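Local coordinates for muconolactone isomerase-like protein (Thermus thermophilus, PDB 1VDH) that catalyses the hydrogen peroxide-dependent oxidative decarboxylation of coproheme to heme b, the last step of coproporphyrin-dependent heme biosynthesis, at residues 78-83 against 87-92; 200-205 against 211-216. All coordinates share one frame; numbering follows the deposited sequence.

In the fold
Following the chain from the N terminus, the first contact comes where strand 74-80 turns at Pro81 and Gly82 into the helix that follows; interaction 1 closes this short strand-to-helix loop, with three residues between its segments. Just over a hundred residues later, interaction 2 does the same where strand 198-204 turns into helix 207-217, with five residues between. The two loops lie in series and neither nest nor cross. Both strands belong to one curled antiparallel sheet, and each contact lays the helix that follows against its strand. The centres of the two contacts are about 26 Å apart, on opposite sides of the chain's centre, and 87-92 and 211-216 each also meet a different neighbouring subunit.

Interaction 1 of 2, residues 78-83 against 87-92; sequences NLRPGL and LEAEAR
Leu83 and Leu87, four residues apart, make the tight part of this contact. The backbone N of Leu87 donates to O of Leu83 at 2.9 Å, an i to i+4 bond of the helical kind. Beside it the two side chains cross at a slant: CG of Leu83 lies 3.9 Å from CD1 of Leu87. Leu83 turns its CG away from its own backbone N (chi1 176°), which carries the branched end toward Leu87. CG of Leu87 in turn sits 3.6 Å from O of Leu83, so hydrocarbon flanks the bonded carbonyl. Leucine suits both places, for this apolar pair is buried: Leu83 also packs on Tyr109, and both leucines touch a neighbouring subunit.

The other half is looser. Arg80 reaches from the end of strand 74-80 to the helix, where its NH2 approaches CB of Ala89 obliquely and no nearer than 4.0 Å. Alanine is small enough to let the guanidinium lie close to the helix. That group is held mainly from its own strand. NH1 donates to O of Leu79 at 3.0 Å in a nearly straight bond, with the oxygen close to the guanidinium plane though the donor stands above the carbonyl plane. OD1 of Asn78 takes two weak bonds, from NH1 and NH2. A bend at chi2 (-71°) folds the arginine back toward these acceptors, while Trp51 of helix 34-56 adds a cation-pi contact. The solvent side lies at Pro81 and Glu88, both exposed and neither touching the other segment.

The chemistry implies a division of labour: apolar packing and one main-chain bond join Leu83 to Leu87, whereas the charge of the buried arginine is probably eased by the oxygens of its own strand and by the Trp51 ring.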
ATOM      1  N   ASN A  78      10.272   1.891  24.884  1.00  7.87           N
ATOM      2  CA  ASN A  78      10.609   2.849  25.930  1.00  8.66           C
ATOM      3  C   ASN A  78       9.400   3.635  26.401  1.00  9.06           C
ATOM      4  O   ASN A  78       8.530   3.996  25.605  1.00  8.85           O
ATOM      5  CB  ASN A  78      11.685   3.831  25.446  1.00  7.21           C
ATOM      6  CG  ASN A  78      13.086   3.291  25.617  1.00  9.36           C
ATOM      7  OD1 ASN A  78      13.626   3.285  26.724  1.00  9.48           O
ATOM      8  ND2 ASN A  78      13.693   2.852  24.519  1.00  7.40           N
ATOM      9  N   LEU A  79       9.332   3.854  27.711  1.00  8.26           N
ATOM     10  CA  LEU A  79       8.256   4.624  28.325  1.00  8.14           C
ATOM     11  C   LEU A  79       8.918   5.725  29.150  1.00  9.74           C
ATOM     12  O   LEU A  79       9.909   5.472  29.834  1.00  8.94           O
ATOM     13  CB  LEU A  79       7.376   3.745  29.223  1.00  7.70           C
ATOM     14  CG  LEU A  79       6.412   2.773  28.531  1.00  9.27           C
ATOM     15  CD1 LEU A  79       7.138   1.495  28.145  1.00  9.53           C
ATOM     16  CD2 LEU A  79       5.240   2.454  29.457  1.00  9.22           C
ATOM     17  N   ARG A  80       8.396   6.947  29.048  1.00  9.91           N
ATOM     18  CA  ARG A  80       8.953   8.098  29.766  1.00 10.93           C
ATOM     19  C   ARG A  80       7.823   9.044  30.175  1.00 12.13           C
ATOM     20  O   ARG A  80       6.705   8.935  29.670  1.00 12.06           O
ATOM     21  CB  ARG A  80       9.930   8.867  28.862  1.00  9.24           C
ATOM     22  CG  ARG A  80      11.129   8.081  28.335  1.00  9.65           C
ATOM     23  CD  ARG A  80      12.149   7.755  29.422  1.00  9.18           C
ATOM     24  NE  ARG A  80      13.383   7.238  28.833  1.00  7.69           N
ATOM     25  CZ  ARG A  80      13.601   5.966  28.511  1.00  8.94           C
ATOM     26  NH1 ARG A  80      12.672   5.040  28.737  1.00  9.24           N
ATOM     27  NH2 ARG A  80      14.719   5.630  27.882  1.00  8.42           N
ATOM     28  N   PRO A  81       8.099   9.984  31.102  1.00 13.00           N
ATOM     29  CA  PRO A  81       7.103  10.954  31.581  1.00 13.63           C
ATOM     30  C   PRO A  81       6.656  11.979  30.525  1.00 14.55           C
ATOM     31  O   PRO A  81       5.738  12.760  30.774  1.00 18.65           O
ATOM     32  CB  PRO A  81       7.827  11.649  32.741  1.00 14.25           C
ATOM     33  CG  PRO A  81       8.814  10.635  33.205  1.00 13.98           C
ATOM     34  CD  PRO A  81       9.331  10.076  31.906  1.00 13.78           C
ATOM     35  N   GLY A  82       7.296  11.970  29.357  1.00 13.11           N
ATOM     36  CA  GLY A  82       6.933  12.906  28.300  1.00 10.81           C
ATOM     37  C   GLY A  82       7.516  12.539  26.946  1.00  9.55           C
ATOM     38  O   GLY A  82       8.220  11.533  26.826  1.00  9.35           O
ATOM     39  N   LEU A  83       7.245  13.358  25.930  1.00  8.81           N
ATOM     40  CA  LEU A  83       7.755  13.102  24.581  1.00  9.22           C
ATOM     41  C   LEU A  83       9.249  13.383  24.436  1.00  9.91           C
ATOM     42  O   LEU A  83       9.966  12.632  23.774  1.00  8.70           O
ATOM     43  CB  LEU A  83       6.975  13.921  23.542  1.00 10.26           C
ATOM     44  CG  LEU A  83       7.448  13.850  22.082  1.00  9.90           C
ATOM     45  CD1 LEU A  83       7.428  12.415  21.564  1.00  9.40           C
ATOM     46  CD2 LEU A  83       6.566  14.746  21.212  1.00 10.12           C
ATOM     47  N   LEU A  87      12.084  11.271  22.375  1.00 12.26           N
ATOM     48  CA  LEU A  87      12.771  11.801  21.201  1.00 13.21           C
ATOM     49  C   LEU A  87      14.278  11.654  21.413  1.00 14.24           C
ATOM     50  O   LEU A  87      15.026  11.375  20.475  1.00 15.64           O
ATOM     51  CB  LEU A  87      12.426  13.280  21.008  1.00 10.51           C
ATOM     52  CG  LEU A  87      11.039  13.604  20.462  1.00 11.00           C
ATOM     53  CD1 LEU A  87      10.782  15.101  20.584  1.00 11.31           C
ATOM     54  CD2 LEU A  87      10.938  13.152  19.003  1.00  7.18           C
ATOM     55  N   GLU A  88      14.709  11.850  22.656  1.00 15.21           N
ATOM     56  CA  GLU A  88      16.113  11.737  23.028  1.00 17.70           C
ATOM     57  C   GLU A  88      16.609  10.296  22.898  1.00 17.50           C
ATOM     58  O   GLU A  88      17.644  10.051  22.283  1.00 18.30           O
ATOM     59  CB  GLU A  88      16.319  12.234  24.459  1.00 21.22           C
ATOM     60  CG  GLU A  88      17.761  12.174  24.947  1.00 26.47           C
ATOM     61  CD  GLU A  88      17.884  12.440  26.437  1.00 32.13           C
ATOM     62  OE1 GLU A  88      18.658  11.721  27.107  1.00 34.95           O
ATOM     63  OE2 GLU A  88      17.207  13.363  26.943  1.00 34.96           O
ATOM     64  N   ALA A  89      15.862   9.350  23.467  1.00 15.72           N
ATOM     65  CA  ALA A  89      16.229   7.934  23.412  1.00 16.23           C
ATOM     66  C   ALA A  89      16.268   7.446  21.965  1.00 16.51           C
ATOM     67  O   ALA A  89      17.161   6.693  21.565  1.00 15.85           O
ATOM     68  CB  ALA A  89      15.236   7.099  24.229  1.00 15.20           C
ATOM     69  N   GLU A  90      15.298   7.917  21.189  1.00 14.95           N
ATOM     70  CA  GLU A  90      15.156   7.581  19.786  1.00 15.02           C
ATOM     71  C   GLU A  90      16.317   8.125  18.948  1.00 14.19           C
ATOM     72  O   GLU A  90      16.868   7.421  18.099  1.00 12.18           O
ATOM     73  CB  GLU A  90      13.825   8.143  19.293  1.00 15.26           C
ATOM     74  CG  GLU A  90      13.552   7.982  17.828  1.00 16.33           C
ATOM     75  CD  GLU A  90      12.206   8.552  17.449  1.00 14.05           C
ATOM     76  OE1 GLU A  90      11.337   7.765  17.036  1.00 14.04           O
ATOM     77  OE2 GLU A  90      12.012   9.779  17.585  1.00 14.90           O
ATOM     78  N   ALA A  91      16.682   9.381  19.192  1.00 13.46           N
ATOM     79  CA  ALA A  91      17.779  10.014  18.465  1.00 13.20           C
ATOM     80  C   ALA A  91      19.112   9.368  18.848  1.00 12.52           C
ATOM     81  O   ALA A  91      19.949   9.110  17.988  1.00 11.99           O
ATOM     82  CB  ALA A  91      17.809  11.510  18.749  1.00 11.77           C
ATOM     83  N   ARG A  92      19.290   9.094  20.137  1.00 13.28           N
ATOM     84  CA  ARG A  92      20.515   8.467  20.634  1.00 14.49           C
ATOM     85  C   ARG A  92      20.746   7.101  19.993  1.00 13.43           C
ATOM     86  O   ARG A  92      21.870   6.765  19.620  1.00 10.15           O
ATOM     87  CB  ARG A  92      20.469   8.329  22.156  1.00 16.90           C
ATOM     88  CG  ARG A  92      20.722   9.625  22.917  1.00 20.87           C
ATOM     89  CD  ARG A  92      22.153  10.115  22.726  1.00 25.42           C
ATOM     90  NE  ARG A  92      23.145   9.152  23.208  1.00 28.98           N
ATOM     91  CZ  ARG A  92      23.441   8.951  24.490  1.00 30.52           C
ATOM     92  NH1 ARG A  92      22.822   9.645  25.438  1.00 33.73           N
ATOM     93  NH2 ARG A  92      24.362   8.059  24.829  1.00 31.29           N
TER

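Interaction 2 of 2, residues 200-205 against 211-216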
ATOM      1  N   VAL A 200      -1.619  -1.497  21.807  1.00  7.88           N
ATOM      2  CA  VAL A 200      -1.840  -2.529  22.815  1.00  7.09           C
ATOM      3  C   VAL A 200      -0.607  -3.409  22.992  1.00  7.00           C
ATOM      4  O   VAL A 200      -0.085  -3.954  22.023  1.00  6.41           O
ATOM      5  CB  VAL A 200      -3.029  -3.456  22.451  1.00  6.93           C
ATOM      6  CG1 VAL A 200      -3.244  -4.491  23.558  1.00  6.53           C
ATOM      7  CG2 VAL A 200      -4.307  -2.643  22.239  1.00  6.29           C
ATOM      8  N   ASP A 201      -0.145  -3.526  24.236  1.00  5.16           N
ATOM      9  CA  ASP A 201       0.998  -4.367  24.578  1.00  7.33           C
ATOM     10  C   ASP A 201       0.544  -5.471  25.514  1.00  6.29           C
ATOM     11  O   ASP A 201      -0.028  -5.198  26.571  1.00  6.05           O
ATOM     12  CB  ASP A 201       2.085  -3.567  25.293  1.00  8.27           C
ATOM     13  CG  ASP A 201       2.824  -2.644  24.370  1.00  8.79           C
ATOM     14  OD1 ASP A 201       3.683  -3.133  23.602  1.00  9.11           O
ATOM     15  OD2 ASP A 201       2.541  -1.434  24.411  1.00  8.56           O
ATOM     16  N   LEU A 202       0.753  -6.714  25.098  1.00  5.78           N
ATOM     17  CA  LEU A 202       0.410  -7.869  25.923  1.00  6.83           C
ATOM     18  C   LEU A 202       1.737  -8.516  26.312  1.00  6.27           C
ATOM     19  O   LEU A 202       2.654  -8.588  25.496  1.00  4.20           O
ATOM     20  CB  LEU A 202      -0.447  -8.873  25.136  1.00  7.45           C
ATOM     21  CG  LEU A 202      -1.755  -8.376  24.499  1.00  8.44           C
ATOM     22  CD1 LEU A 202      -2.479  -9.545  23.823  1.00  7.05           C
ATOM     23  CD2 LEU A 202      -2.651  -7.736  25.550  1.00  8.15           C
ATOM     24  N   PHE A 203       1.847  -8.952  27.564  1.00  7.49           N
ATOM     25  CA  PHE A 203       3.063  -9.588  28.053  1.00  7.21           C
ATOM     26  C   PHE A 203       2.701 -10.941  28.651  1.00  7.62           C
ATOM     27  O   PHE A 203       1.735 -11.047  29.411  1.00 10.00           O
ATOM     28  CB  PHE A 203       3.732  -8.715  29.117  1.00  7.99           C
ATOM     29  CG  PHE A 203       4.095  -7.337  28.635  1.00  7.03           C
ATOM     30  CD1 PHE A 203       5.214  -7.134  27.837  1.00  7.78           C
ATOM     31  CD2 PHE A 203       3.321  -6.240  28.995  1.00  8.94           C
ATOM     32  CE1 PHE A 203       5.563  -5.852  27.406  1.00  7.23           C
ATOM     33  CE2 PHE A 203       3.661  -4.954  28.569  1.00  9.76           C
ATOM     34  CZ  PHE A 203       4.784  -4.761  27.773  1.00  9.61           C
ATOM     35  N   SER A 204       3.484 -11.965  28.323  1.00  7.65           N
ATOM     36  CA  SER A 204       3.221 -13.317  28.819  1.00  7.70           C
ATOM     37  C   SER A 204       4.462 -14.181  28.679  1.00  7.12           C
ATOM     38  O   SER A 204       5.358 -13.865  27.900  1.00  6.61           O
ATOM     39  CB  SER A 204       2.082 -13.958  28.009  1.00  7.28           C
ATOM     40  OG  SER A 204       1.718 -15.228  28.534  1.00  8.83           O
ATOM     41  N   GLU A 205       4.502 -15.284  29.425  1.00  8.21           N
ATOM     42  CA  GLU A 205       5.635 -16.205  29.360  1.00 10.19           C
ATOM     43  C   GLU A 205       5.448 -17.213  28.233  1.00  9.61           C
ATOM     44  O   GLU A 205       6.347 -17.999  27.941  1.00  8.53           O
ATOM     45  CB  GLU A 205       5.807 -16.950  30.689  1.00 13.91           C
ATOM     46  CG  GLU A 205       6.127 -16.050  31.877  1.00 21.91           C
ATOM     47  CD  GLU A 205       7.422 -15.260  31.710  1.00 27.95           C
ATOM     48  OE1 GLU A 205       8.463 -15.858  31.350  1.00 31.80           O
ATOM     49  OE2 GLU A 205       7.403 -14.035  31.956  1.00 33.33           O
ATOM     50  N   LYS A 211      -2.396 -15.705  21.529  1.00  7.14           N
ATOM     51  CA  LYS A 211      -3.306 -16.299  20.550  1.00  8.16           C
ATOM     52  C   LYS A 211      -4.675 -16.625  21.148  1.00  9.08           C
ATOM     53  O   LYS A 211      -5.713 -16.311  20.560  1.00  6.60           O
ATOM     54  CB  LYS A 211      -2.683 -17.564  19.954  1.00  6.43           C
ATOM     55  CG  LYS A 211      -3.529 -18.228  18.874  1.00  6.68           C
ATOM     56  CD  LYS A 211      -2.906 -19.538  18.424  1.00  5.45           C
ATOM     57  CE  LYS A 211      -3.739 -20.205  17.339  1.00  8.42           C
ATOM     58  NZ  LYS A 211      -5.092 -20.577  17.824  1.00  6.65           N
ATOM     59  N   LYS A 212      -4.672 -17.226  22.336  1.00  8.92           N
ATOM     60  CA  LYS A 212      -5.921 -17.594  22.992  1.00 10.52           C
ATOM     61  C   LYS A 212      -6.754 -16.373  23.388  1.00  7.93           C
ATOM     62  O   LYS A 212      -7.946 -16.319  23.100  1.00  6.64           O
ATOM     63  CB  LYS A 212      -5.648 -18.464  24.228  1.00 12.03           C
ATOM     64  CG  LYS A 212      -4.630 -19.577  24.006  1.00 16.33           C
ATOM     65  CD  LYS A 212      -5.141 -20.959  24.391  1.00 19.40           C
ATOM     66  CE  LYS A 212      -6.167 -21.466  23.383  1.00 21.73           C
ATOM     67  NZ  LYS A 212      -6.384 -22.942  23.469  1.00 15.39           N
ATOM     68  N   ILE A 213      -6.123 -15.374  24.000  1.00  6.05           N
ATOM     69  CA  ILE A 213      -6.862 -14.190  24.437  1.00  7.43           C
ATOM     70  C   ILE A 213      -7.372 -13.319  23.285  1.00  7.30           C
ATOM     71  O   ILE A 213      -8.524 -12.887  23.299  1.00  8.57           O
ATOM     72  CB  ILE A 213      -6.059 -13.344  25.477  1.00  5.80           C
ATOM     73  CG1 ILE A 213      -6.981 -12.321  26.156  1.00  7.20           C
ATOM     74  CG2 ILE A 213      -4.856 -12.650  24.816  1.00  4.78           C
ATOM     75  CD1 ILE A 213      -6.291 -11.474  27.214  1.00  6.35           C
ATOM     76  N   VAL A 214      -6.543 -13.100  22.268  1.00  7.72           N
ATOM     77  CA  VAL A 214      -6.960 -12.274  21.133  1.00  5.74           C
ATOM     78  C   VAL A 214      -8.098 -12.949  20.361  1.00  7.21           C
ATOM     79  O   VAL A 214      -9.078 -12.299  20.005  1.00  7.67           O
ATOM     80  CB  VAL A 214      -5.767 -11.942  20.208  1.00  4.87           C
ATOM     81  CG1 VAL A 214      -6.244 -11.235  18.933  1.00  5.35           C
ATOM     82  CG2 VAL A 214      -4.780 -11.048  20.952  1.00  3.49           C
ATOM     83  N   TYR A 215      -7.995 -14.263  20.167  1.00  7.01           N
ATOM     84  CA  TYR A 215      -9.033 -15.012  19.456  1.00  7.21           C
ATOM     85  C   TYR A 215     -10.335 -15.051  20.263  1.00  7.23           C
ATOM     86  O   TYR A 215     -11.403 -14.764  19.728  1.00  7.13           O
ATOM     87  CB  TYR A 215      -8.558 -16.433  19.149  1.00  6.76           C
ATOM     88  CG  TYR A 215      -9.458 -17.216  18.205  1.00  9.25           C
ATOM     89  CD1 TYR A 215     -10.155 -16.577  17.171  1.00  8.98           C
ATOM     90  CD2 TYR A 215      -9.581 -18.598  18.324  1.00  8.41           C
ATOM     91  CE1 TYR A 215     -10.952 -17.298  16.279  1.00  7.26           C
ATOM     92  CE2 TYR A 215     -10.375 -19.332  17.434  1.00  9.62           C
ATOM     93  CZ  TYR A 215     -11.057 -18.675  16.417  1.00  9.18           C
ATOM     94  OH  TYR A 215     -11.846 -19.400  15.549  1.00  7.25           O
ATOM     95  N   GLU A 216     -10.248 -15.395  21.547  1.00  9.32           N
ATOM     96  CA  GLU A 216     -11.456 -15.441  22.371  1.00  8.99           C
ATOM     97  C   GLU A 216     -12.138 -14.076  22.451  1.00  8.33           C
ATOM     98  O   GLU A 216     -13.358 -13.984  22.308  1.00  7.54           O
ATOM     99  CB  GLU A 216     -11.173 -15.979  23.776  1.00 10.06           C
ATOM    100  CG  GLU A 216     -12.446 -16.084  24.616  1.00 11.16           C
ATOM    101  CD  GLU A 216     -12.261 -16.792  25.949  1.00 13.03           C
ATOM    102  OE1 GLU A 216     -13.199 -16.748  26.769  1.00 13.43           O
ATOM    103  OE2 GLU A 216     -11.205 -17.408  26.175  1.00 13.04           O
TER
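Leu202 reaches from strand 198-204 toward helix 207-217 and presents a single methyl, CD1, to two residues of the helix. That carbon lies 4.0 Å from CG2 of Ile213 and equally 4.0 Å from CG2 of Val214, so its end meets a pair of methyls on consecutive residues. In both pairs the side chains slant across one another. Leu202 has an extended second torsion (chi2 -177°), which carries CD1 outward from the strand. Ile213 points its CB at the strand; with CG1 anti to the backbone N (chi1 -166°), CG2 falls between the backbone N and the carbonyl carbon, and it is this branch that meets the leucine. Val214 meets the same methyl from the next position along the helix.

Branched aliphatic residues suit this buried surface because they fill it with methyls and bring no polar group needing a partner. Phe210 and Val183 also pack on Leu202, and Ile213 touches Tyr179. Away from Leu202, Lys211 and Lys212 form salt bridges to Glu13 of a neighbouring subunit.

The side chain of Leu202 also comes within about 4 Å of those of Tyr145 and Gln185, both predicted to bind coproheme. This helix-on-sheet packing is typical of the dimeric alpha-beta barrel fold of the chlorite dismutase family, here beside the probable coproheme site.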